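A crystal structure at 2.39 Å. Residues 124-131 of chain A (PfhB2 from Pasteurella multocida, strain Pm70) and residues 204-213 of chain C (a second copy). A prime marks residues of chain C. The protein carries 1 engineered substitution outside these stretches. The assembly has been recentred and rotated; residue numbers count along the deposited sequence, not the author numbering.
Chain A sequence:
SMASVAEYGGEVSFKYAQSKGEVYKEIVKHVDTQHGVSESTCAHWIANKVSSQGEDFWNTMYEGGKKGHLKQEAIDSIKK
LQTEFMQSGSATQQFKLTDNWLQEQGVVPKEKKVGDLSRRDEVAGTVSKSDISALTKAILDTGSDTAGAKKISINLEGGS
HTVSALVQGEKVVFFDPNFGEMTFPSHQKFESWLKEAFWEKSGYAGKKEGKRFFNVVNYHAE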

ATOM      1  N   ALA A 124      -5.188   6.267 -19.842  1.00 41.78           N
ATOM      2  CA  ALA A 124      -4.948   6.448 -18.395  1.00 39.97           C
ATOM      3  C   ALA A 124      -6.310   6.609 -17.723  1.00 39.58           C
ATOM      4  O   ALA A 124      -7.305   6.973 -18.417  1.00 42.47           O
ATOM      5  N   GLY A 125      -6.393   6.220 -16.465  1.00 37.38           N
ATOM      6  CA  GLY A 125      -7.671   6.223 -15.740  1.00 37.69           C
ATOM      7  C   GLY A 125      -7.464   5.866 -14.287  1.00 36.56           C
ATOM      8  O   GLY A 125      -6.313   5.871 -13.823  1.00 33.62           O
ATOM      9  N   THR A 126      -8.575   5.584 -13.616  1.00 37.19           N
ATOM     10  CA  THR A 126      -8.674   5.338 -12.169  1.00 38.13           C
ATOM     11  C   THR A 126      -9.424   4.009 -11.974  1.00 38.35           C
ATOM     12  O   THR A 126     -10.362   3.783 -12.744  1.00 37.16           O
ATOM     13  N   VAL A 127      -9.053   3.201 -10.976  1.00 36.75           N
ATOM     14  CA  VAL A 127      -9.890   2.062 -10.490  1.00 37.93           C
ATOM     15  C   VAL A 127     -10.243   2.308  -9.023  1.00 38.90           C
ATOM     16  O   VAL A 127      -9.578   3.147  -8.402  1.00 37.19           O
ATOM     17  N   SER A 128     -11.209   1.568  -8.494  1.00 43.32           N
ATOM     18  CA  SER A 128     -11.518   1.554  -7.040  1.00 44.34           C
ATOM     19  C   SER A 128     -12.049   0.170  -6.667  1.00 46.87           C
ATOM     20  O   SER A 128     -12.311  -0.630  -7.580  1.00 45.48           O
ATOM     21  N   LYS A 129     -12.192  -0.080  -5.370  1.00 50.92           N
ATOM     22  CA  LYS A 129     -12.838  -1.283  -4.796  1.00 55.97           C
ATOM     23  C   LYS A 129     -14.108  -1.627  -5.585  1.00 53.83           C
ATOM     24  O   LYS A 129     -14.334  -2.829  -5.809  1.00 55.24           O
ATOM     25  N   SER A 130     -14.904  -0.633  -5.987  1.00 54.21           N
ATOM     26  CA  SER A 130     -16.287  -0.845  -6.500  1.00 55.55           C
ATOM     27  C   SER A 130     -16.449  -0.470  -7.982  1.00 53.27           C
ATOM     28  O   SER A 130     -17.517  -0.771  -8.509  1.00 57.92           O
ATOM     29  N   ASP A 131     -15.464   0.161  -8.633  1.00 52.27           N
ATOM     30  CA  ASP A 131     -15.576   0.527 -10.073  1.00 51.89           C
ATOM     31  C   ASP A 131     -14.280   0.214 -10.840  1.00 49.66           C
ATOM     32  O   ASP A 131     -13.220   0.781 -10.479  1.00 49.97           O
TER
ATOM     33  N   TYR C 204      -6.733  -7.272  -5.638  1.00 35.71           N
ATOM     34  CA  TYR C 204      -6.410  -5.974  -6.291  1.00 35.24           C
ATOM     35  C   TYR C 204      -7.471  -4.912  -5.939  1.00 34.95           C
ATOM     36  O   TYR C 204      -7.188  -3.724  -6.122  1.00 32.16           O
ATOM     37  N   ALA C 205      -8.670  -5.311  -5.512  1.00 35.51           N
ATOM     38  CA  ALA C 205      -9.813  -4.383  -5.304  1.00 35.63           C
ATOM     39  C   ALA C 205      -9.517  -3.456  -4.118  1.00 34.02           C
ATOM     40  O   ALA C 205      -9.744  -2.226  -4.260  1.00 34.25           O
ATOM     41  N   GLY C 206      -9.019  -4.026  -3.015  1.00 32.68           N
ATOM     42  CA  GLY C 206      -8.690  -3.305  -1.772  1.00 32.93           C
ATOM     43  C   GLY C 206      -9.874  -3.330  -0.825  1.00 38.03           C
ATOM     44  O   GLY C 206     -10.932  -3.844  -1.235  1.00 38.80           O
ATOM     45  N   LYS C 207      -9.708  -2.828   0.406  1.00 44.07           N
ATOM     46  CA  LYS C 207     -10.787  -2.748   1.427  1.00 46.21           C
ATOM     47  C   LYS C 207     -11.370  -1.338   1.454  1.00 50.64           C
ATOM     48  O   LYS C 207     -12.588  -1.214   1.686  1.00 56.74           O
ATOM     49  N   LYS C 208     -10.534  -0.330   1.236  1.00 48.23           N
ATOM     50  CA  LYS C 208     -10.885   1.100   1.420  1.00 53.58           C
ATOM     51  C   LYS C 208     -11.437   1.648   0.103  1.00 55.33           C
ATOM     52  O   LYS C 208     -11.280   0.978  -0.938  1.00 47.08           O
ATOM     53  N   GLU C 209     -12.130   2.781   0.184  1.00 63.39           N
ATOM     54  CA  GLU C 209     -12.503   3.594  -0.998  1.00 77.47           C
ATOM     55  C   GLU C 209     -11.270   4.419  -1.353  1.00 67.11           C
ATOM     56  O   GLU C 209     -10.413   4.591  -0.477  1.00 63.01           O
ATOM     57  N   GLY C 210     -11.142   4.826  -2.604  1.00 59.12           N
ATOM     58  CA  GLY C 210      -9.915   5.485  -3.073  1.00 54.75           C
ATOM     59  C   GLY C 210      -9.661   5.147  -4.513  1.00 55.61           C
ATOM     60  O   GLY C 210      -9.728   3.954  -4.855  1.00 56.63           O
ATOM     61  N   LYS C 211      -9.380   6.167  -5.321  1.00 54.46           N
ATOM     62  CA  LYS C 211      -9.035   6.020  -6.756  1.00 48.25           C
ATOM     63  C   LYS C 211      -7.548   5.673  -6.853  1.00 46.89           C
ATOM     64  O   LYS C 211      -6.744   6.295  -6.125  1.00 48.35           O
ATOM     65  N   ARG C 212      -7.214   4.665  -7.663  1.00 42.30           N
ATOM     66  CA  ARG C 212      -5.820   4.240  -7.924  1.00 38.42           C
ATOM     67  C   ARG C 212      -5.629   4.315  -9.436  1.00 36.28           C
ATOM     68  O   ARG C 212      -6.607   4.101 -10.157  1.00 37.56           O
ATOM     69  N   PHE C 213      -4.419   4.634  -9.881  1.00 33.54           N
ATOM     70  CA  PHE C 213      -4.077   4.837 -11.309  1.00 34.08           C
ATOM     71  C   PHE C 213      -3.970   3.480 -12.001  1.00 34.77           C
ATOM     72  O   PHE C 213      -3.578   2.465 -11.403  1.00 33.76           O
TER

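The two stretches meet as a short antiparallel pairing that opens into loops, burying 657 Å² in total. The pairing is fixed by one hydrogen-bonded couple, Val127 with Arg212′. Val127 N donates to Arg212′ O at 2.7 Å with an N-H...O angle of 160°, and Arg212′ N donates to Val127 O at 2.9 Å and 161°. Both backbone groups of both residues are thus satisfied across the interface by nearly straight bonds. CA-H...O contacts supplement them: Thr126 CA lies 3.1 Å from Arg212′ O, Lys211′ CA 3.4 Å from Val127 O, and Phe213′ CA 3.5 Å from Gly125 O.

Side chains alternate between the faces of this small sheet. On one face, Val127 (chi1 m) brings CG2 to 4.0 Å from Arg212′ CB, so the valine packs on the aliphatic base of the arginine. On the other face are Thr126 and Phe213′. Thr126 has chi1 at -112°, between wells; its OG1 lies 3.5 Å from Lys211′ CB and 4.5 Å from Phe213′ CD1, both carbon neighbours, so neither contact supplies a polar partner. The Phe213′ ring (chi1 m) instead meets Gly125 O near its plane, at the ring edge.

Arg212′ is the best-provided polar side chain. With chi1 m, chi2 t and chi3 m, it carries its guanidinium back to its own chain's loop, where NH2 donates to Ala205′ O at 2.7 Å and 138°; NE is bonded elsewhere in the structure. Across the interface, the group meets Val127 CG2, Ser128 C and Lys129 N obliquely. Its 4.3 Å separation from Lys129 N, measured from NH2, marks packing rather than a polar link.

Ser128 serves its own turn. Its chi1 is p, and OG accepts a weak bond from Asp131 N (3.1 Å, 133°), while Ser128 N donates to Asp131 O at 2.9 Å. Across the gap, Ser128 CB rests 3.6 Å from Gly210′ O. Ser130 OG and Glu209′ OE1 are 3.6 Å apart, too far for a firm link, and the glutamate is poorly ordered.

Lys129, pointing sideways with chi1 t, chi2 p, chi3 t and chi4 m, has 108 Å² covered, the largest area in either stretch. Its contribution is chiefly through carbon: CB is 3.6 Å from Lys208′ O, and CD is 3.7 Å from Ala205′ CB. Two nearby polar pairs fail on angle, Lys129 N with Ala205′ O at 3.4 Å and Lys129 NZ with Gly206′ O at 3.4 Å, so neither counts as a hydrogen bond.

Lys211′ (m, m, t, t) extends its ammonium to water 1, which accepts from NZ at 3.2 Å. The same water donates weakly to Thr126 O and to Asp131 O, each at 3.3 Å. This one solvent molecule therefore links the lysine to two backbone carbonyls of the partner chain, while Ser128 OG remains 3.9 Å from Lys211′ NZ.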

ATOM      1  CB  ALA A 124      -4.061   7.634 -18.190  1.00 39.47           C
ATOM      2  CB  THR A 126      -9.323   6.595 -11.576  1.00 39.82           C
ATOM      3  OG1 THR A 126      -8.332   7.249 -10.779  1.00 39.36           O
ATOM      4  CG2 THR A 126     -10.589   6.319 -10.802  1.00 41.48           C
ATOM      5  CB  VAL A 127      -9.168   0.714 -10.644  1.00 37.05           C
ATOM      6  CG1 VAL A 127      -8.927   0.351 -12.096  1.00 38.90           C
ATOM      7  CG2 VAL A 127      -7.862   0.671  -9.864  1.00 35.84           C
ATOM      8  CB  SER A 128     -12.487   2.648  -6.679  1.00 44.27           C
ATOM      9  OG  SER A 128     -13.741   2.455  -7.334  1.00 46.47           O
ATOM     10  CB  LYS A 129     -13.163  -1.039  -3.318  1.00 61.29           C
ATOM     11  CG  LYS A 129     -13.943  -2.163  -2.654  1.00 77.63           C
ATOM     12  CD  LYS A 129     -13.096  -3.396  -2.474  1.00 88.93           C
ATOM     13  CE  LYS A 129     -13.855  -4.599  -1.963  1.00 88.84           C
ATOM     14  NZ  LYS A 129     -14.234  -4.384  -0.552  1.00 91.35           N
ATOM     15  CB  SER A 130     -17.267  -0.099  -5.638  1.00 54.61           C
ATOM     16  OG  SER A 130     -16.788   1.203  -5.362  1.00 56.76           O
ATOM     17  CB  ASP A 131     -15.917   2.000 -10.276  1.00 54.68           C
ATOM     18  CG  ASP A 131     -16.077   2.327 -11.761  1.00 62.73           C
ATOM     19  OD1 ASP A 131     -16.609   1.457 -12.500  1.00 58.25           O
ATOM     20  OD2 ASP A 131     -15.633   3.422 -12.196  1.00 69.82           O
TER
ATOM     21  CB  TYR C 204      -6.268  -6.140  -7.811  1.00 34.15           C
ATOM     22  CG  TYR C 204      -5.291  -7.179  -8.295  1.00 33.81           C
ATOM     23  CD1 TYR C 204      -4.176  -7.566  -7.562  1.00 33.35           C
ATOM     24  CD2 TYR C 204      -5.486  -7.796  -9.521  1.00 34.77           C
ATOM     25  CE1 TYR C 204      -3.297  -8.541  -8.029  1.00 33.86           C
ATOM     26  CE2 TYR C 204      -4.619  -8.765 -10.005  1.00 35.10           C
ATOM     27  CZ  TYR C 204      -3.513  -9.131  -9.262  1.00 35.38           C
ATOM     28  OH  TYR C 204      -2.641 -10.062  -9.718  1.00 36.26           O
ATOM     29  CB  ALA C 205     -11.095  -5.134  -5.080  1.00 35.35           C
ATOM     30  CB  LYS C 207     -10.246  -3.142   2.800  1.00 48.20           C
ATOM     31  CG  LYS C 207      -9.908  -4.620   2.927  1.00 55.16           C
ATOM     32  CD  LYS C 207      -8.462  -4.993   2.632  1.00 60.72           C
ATOM     33  CE  LYS C 207      -8.326  -6.390   2.049  1.00 56.88           C
ATOM     34  NZ  LYS C 207      -9.092  -7.403   2.816  1.00 59.21           N
ATOM     35  CB  LYS C 208      -9.660   1.895   1.875  1.00 54.29           C
ATOM     36  CG  LYS C 208      -8.981   1.371   3.130  1.00 56.29           C
ATOM     37  CD  LYS C 208      -7.553   1.856   3.295  1.00 58.97           C
ATOM     38  CE  LYS C 208      -7.376   3.334   3.625  1.00 65.74           C
ATOM     39  NZ  LYS C 208      -8.476   3.912   4.444  1.00 64.92           N
ATOM     40  CB  GLU C 209     -13.749   4.436  -0.718  1.00 90.00           C
ATOM     41  CG  GLU C 209     -15.010   3.598  -0.617  1.00 92.11           C
ATOM     42  CD  GLU C 209     -15.351   2.773  -1.849  1.00 99.47           C
ATOM     43  OE1 GLU C 209     -14.847   3.108  -2.948  1.00106.66           O
ATOM     44  OE2 GLU C 209     -16.095   1.781  -1.703  1.00113.02           O
ATOM     45  CB  LYS C 211      -9.403   7.299  -7.499  1.00 47.91           C
ATOM     46  CG  LYS C 211     -10.841   7.754  -7.306  1.00 51.98           C
ATOM     47  CD  LYS C 211     -11.869   6.680  -7.591  1.00 54.93           C
ATOM     48  CE  LYS C 211     -13.229   7.242  -7.929  1.00 60.71           C
ATOM     49  NZ  LYS C 211     -14.085   6.192  -8.530  1.00 67.90           N
ATOM     50  CB  ARG C 212      -5.573   2.836  -7.372  1.00 37.95           C
ATOM     51  CG  ARG C 212      -5.795   2.716  -5.872  1.00 37.08           C
ATOM     52  CD  ARG C 212      -5.308   1.386  -5.349  1.00 36.60           C
ATOM     53  NE  ARG C 212      -6.159   0.298  -5.820  1.00 38.18           N
ATOM     54  CZ  ARG C 212      -7.379   0.037  -5.361  1.00 41.18           C
ATOM     55  NH1 ARG C 212      -7.941   0.775  -4.416  1.00 44.74           N
ATOM     56  NH2 ARG C 212      -8.055  -0.961  -5.873  1.00 44.91           N
ATOM     57  CB  PHE C 213      -2.785   5.634 -11.443  1.00 32.92           C
ATOM     58  CG  PHE C 213      -2.870   7.041 -10.915  1.00 32.30           C
ATOM     59  CD1 PHE C 213      -3.911   7.878 -11.290  1.00 33.76           C
ATOM     60  CD2 PHE C 213      -1.914   7.525 -10.028  1.00 30.73           C
ATOM     61  CE1 PHE C 213      -3.968   9.190 -10.828  1.00 33.81           C
ATOM     62  CE2 PHE C 213      -1.979   8.831  -9.578  1.00 30.73           C
ATOM     63  CZ  PHE C 213      -3.011   9.655  -9.965  1.00 31.80           C
TER
HETATM   64  O   HOH W   1     -12.683   4.051 -10.373  1.00 45.20           O